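Local structure of amine Dehydrogenase (Pseudomonas putida, 1JMX) at residues 262-267 / 300-305. The protein is probably the beta-propeller subunit of a quinohemoprotein amine dehydrogenase, which oxidises primary amines and passes the electrons on to heme c. Residues are numbered along the deposited sequence; the frame is centred on the assembly and turned at random.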
loop_
_atom_site.group_PDB
_atom_site.type_symbol
_atom_site.label_atom_id
_atom_site.label_comp_id
_atom_site.label_asym_id
_atom_site.label_seq_id
_atom_site.Cartn_x
_atom_site.Cartn_y
_atom_site.Cartn_z
ATOM N N ARG B 262 33.088 -1.946 -1.420
ATOM C CA ARG B 262 34.380 -1.413 -1.070
ATOM C C ARG B 262 35.181 -1.341 -2.348
ATOM O O ARG B 262 35.084 -2.222 -3.213
ATOM C CB ARG B 262 35.084 -2.286 -0.052
ATOM C CG ARG B 262 34.579 -2.043 1.322
ATOM C CD ARG B 262 35.646 -2.346 2.294
ATOM N NE ARG B 262 35.717 -3.761 2.595
ATOM C CZ ARG B 262 36.639 -4.295 3.390
ATOM N NH1 ARG B 262 37.580 -3.526 3.936
ATOM N NH2 ARG B 262 36.550 -5.579 3.732
ATOM N N SER B 263 35.918 -0.246 -2.486
ATOM C CA SER B 263 36.741 -0.014 -3.654
ATOM C C SER B 263 37.886 -0.998 -3.654
ATOM O O SER B 263 38.495 -1.245 -2.609
ATOM C CB SER B 263 37.296 1.409 -3.623
ATOM O OG SER B 263 38.159 1.644 -4.716
ATOM N N PRO B 264 38.117 -1.664 -4.796
ATOM C CA PRO B 264 39.215 -2.631 -4.908
ATOM C C PRO B 264 40.567 -1.876 -4.943
ATOM O O PRO B 264 41.635 -2.449 -4.697
ATOM C CB PRO B 264 38.907 -3.334 -6.232
ATOM C CG PRO B 264 38.183 -2.295 -7.021
ATOM C CD PRO B 264 37.265 -1.690 -5.999
ATOM N N LYS B 265 40.470 -0.572 -5.219
ATOM C CA LYS B 265 41.588 0.370 -5.307
ATOM C C LYS B 265 41.988 0.779 -3.882
ATOM O O LYS B 265 43.168 0.763 -3.522
ATOM C CB LYS B 265 41.102 1.577 -6.114
ATOM C CG LYS B 265 42.127 2.626 -6.492
ATOM C CD LYS B 265 41.475 3.580 -7.476
ATOM C CE LYS B 265 42.421 4.640 -8.000
ATOM N NZ LYS B 265 41.709 5.460 -9.050
ATOM N N ASP B 266 40.999 1.176 -3.086
ATOM C CA ASP B 266 41.221 1.536 -1.690
ATOM C C ASP B 266 40.062 0.919 -0.916
ATOM O O ASP B 266 38.919 1.397 -0.979
ATOM C CB ASP B 266 41.279 3.053 -1.480
ATOM C CG ASP B 266 41.563 3.442 -0.023
ATOM O OD1 ASP B 266 41.500 4.643 0.290
ATOM O OD2 ASP B 266 41.843 2.571 0.823
ATOM N N PRO B 267 40.340 -0.187 -0.208
ATOM C CA PRO B 267 39.381 -0.943 0.601
ATOM C C PRO B 267 38.870 -0.193 1.820
ATOM O O PRO B 267 37.894 -0.606 2.439
ATOM C CB PRO B 267 40.186 -2.174 1.006
ATOM C CG PRO B 267 41.567 -1.630 1.133
ATOM C CD PRO B 267 41.677 -0.801 -0.129
ATOM N N VAL B 300 25.486 -0.596 -7.095
ATOM C CA VAL B 300 26.820 -0.130 -7.458
ATOM C C VAL B 300 27.600 -1.285 -8.079
ATOM O O VAL B 300 27.312 -2.456 -7.820
ATOM C CB VAL B 300 27.655 0.405 -6.242
ATOM C CG1 VAL B 300 27.136 1.749 -5.774
ATOM C CG2 VAL B 300 27.671 -0.593 -5.101
ATOM N N ALA B 301 28.563 -0.940 -8.925
ATOM C CA ALA B 301 29.441 -1.911 -9.572
ATOM C C ALA B 301 30.778 -1.219 -9.840
ATOM O O ALA B 301 30.813 -0.103 -10.332
ATOM C CB ALA B 301 28.828 -2.426 -10.875
ATOM N N PHE B 302 31.860 -1.854 -9.415
ATOM C CA PHE B 302 33.214 -1.343 -9.619
ATOM C C PHE B 302 33.900 -2.174 -10.703
ATOM O O PHE B 302 33.687 -3.387 -10.784
ATOM C CB PHE B 302 34.039 -1.516 -8.338
ATOM C CG PHE B 302 34.070 -0.311 -7.446
ATOM C CD1 PHE B 302 33.470 -0.345 -6.191
ATOM C CD2 PHE B 302 34.757 0.840 -7.831
ATOM C CE1 PHE B 302 33.560 0.739 -5.331
ATOM C CE2 PHE B 302 34.850 1.928 -6.978
ATOM C CZ PHE B 302 34.252 1.875 -5.723
ATOM N N ASP B 303 34.698 -1.536 -11.554
ATOM C CA ASP B 303 35.433 -2.316 -12.534
ATOM C C ASP B 303 36.620 -2.941 -11.772
ATOM O O ASP B 303 36.796 -2.679 -10.577
ATOM C CB ASP B 303 35.843 -1.494 -13.776
ATOM C CG ASP B 303 36.840 -0.376 -13.483
ATOM O OD1 ASP B 303 37.226 0.304 -14.452
ATOM O OD2 ASP B 303 37.247 -0.162 -12.327
ATOM N N LYS B 304 37.431 -3.744 -12.456
ATOM C CA LYS B 304 38.553 -4.441 -11.825
ATOM C C LYS B 304 39.528 -3.585 -11.032
ATOM O O LYS B 304 39.853 -3.914 -9.889
ATOM C CB LYS B 304 39.309 -5.281 -12.855
ATOM C CG LYS B 304 39.320 -6.774 -12.548
ATOM C CD LYS B 304 37.904 -7.371 -12.516
ATOM C CE LYS B 304 37.942 -8.867 -12.228
ATOM N NZ LYS B 304 36.581 -9.443 -12.203
ATOM N N LYS B 305 39.982 -2.489 -11.630
ATOM C CA LYS B 305 40.928 -1.597 -10.964
ATOM C C LYS B 305 40.287 -0.615 -9.992
ATOM O O LYS B 305 40.947 -0.134 -9.075
ATOM C CB LYS B 305 41.775 -0.838 -11.991
ATOM C CG LYS B 305 42.849 -1.693 -12.669
ATOM C CD LYS B 305 43.618 -0.887 -13.715
ATOM C CE LYS B 305 44.288 0.356 -13.103
ATOM N NZ LYS B 305 44.887 1.266 -14.138
#
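Two neighbouring four-stranded blades of a beta-propeller meet here, through the loop after the first strand of one and the end of the first strand, with its following loop, of the next: 262-267 leaves strand 257-262, and 300-305 runs out of strand 299-302. No hydrogen bond joins the two segments, whose touching parts run only 25° apart in direction; the buried ring of F302 carries the contact. One face of that ring receives two CH-pi contacts from consecutive residues, S263 CA at 4.0 Å from the ring centroid and P264 CD also at 4.0 Å. Both carbons stand off-centre toward the rim: P264 CD is nearest F302 CG, at the root of the ring, while S263 CA sits toward CE1 and CZ of F302. S263 CB comes within 3.7 Å of F302 CZ. The proline ring crosses the phenyl obliquely, and P264 CG reaches the backbone beyond F302, 3.7 Å from K304 O. Farther out, K265 CB rests 3.4 Å from K305 O. The hydroxyl of S263 is anti to its backbone N (chi1 177°), which lets S263 OG accept from K265 N at 3.2 Å in an ST turn and, weakly, from D266 N. An alanine in place of F302 would probably loosen the seam between the blades, since the face on which S263 and P264 rest would be lost. Beyond the ring, D303 OD2 accepts from G306 N and D307 N, within its own turn. Around the phenyl, Y271 of strand 269-274 packs edge-to-face, and L309 of strand 309-312 and P323 add apolar contacts, so F302 joins its own blade to the preceding one.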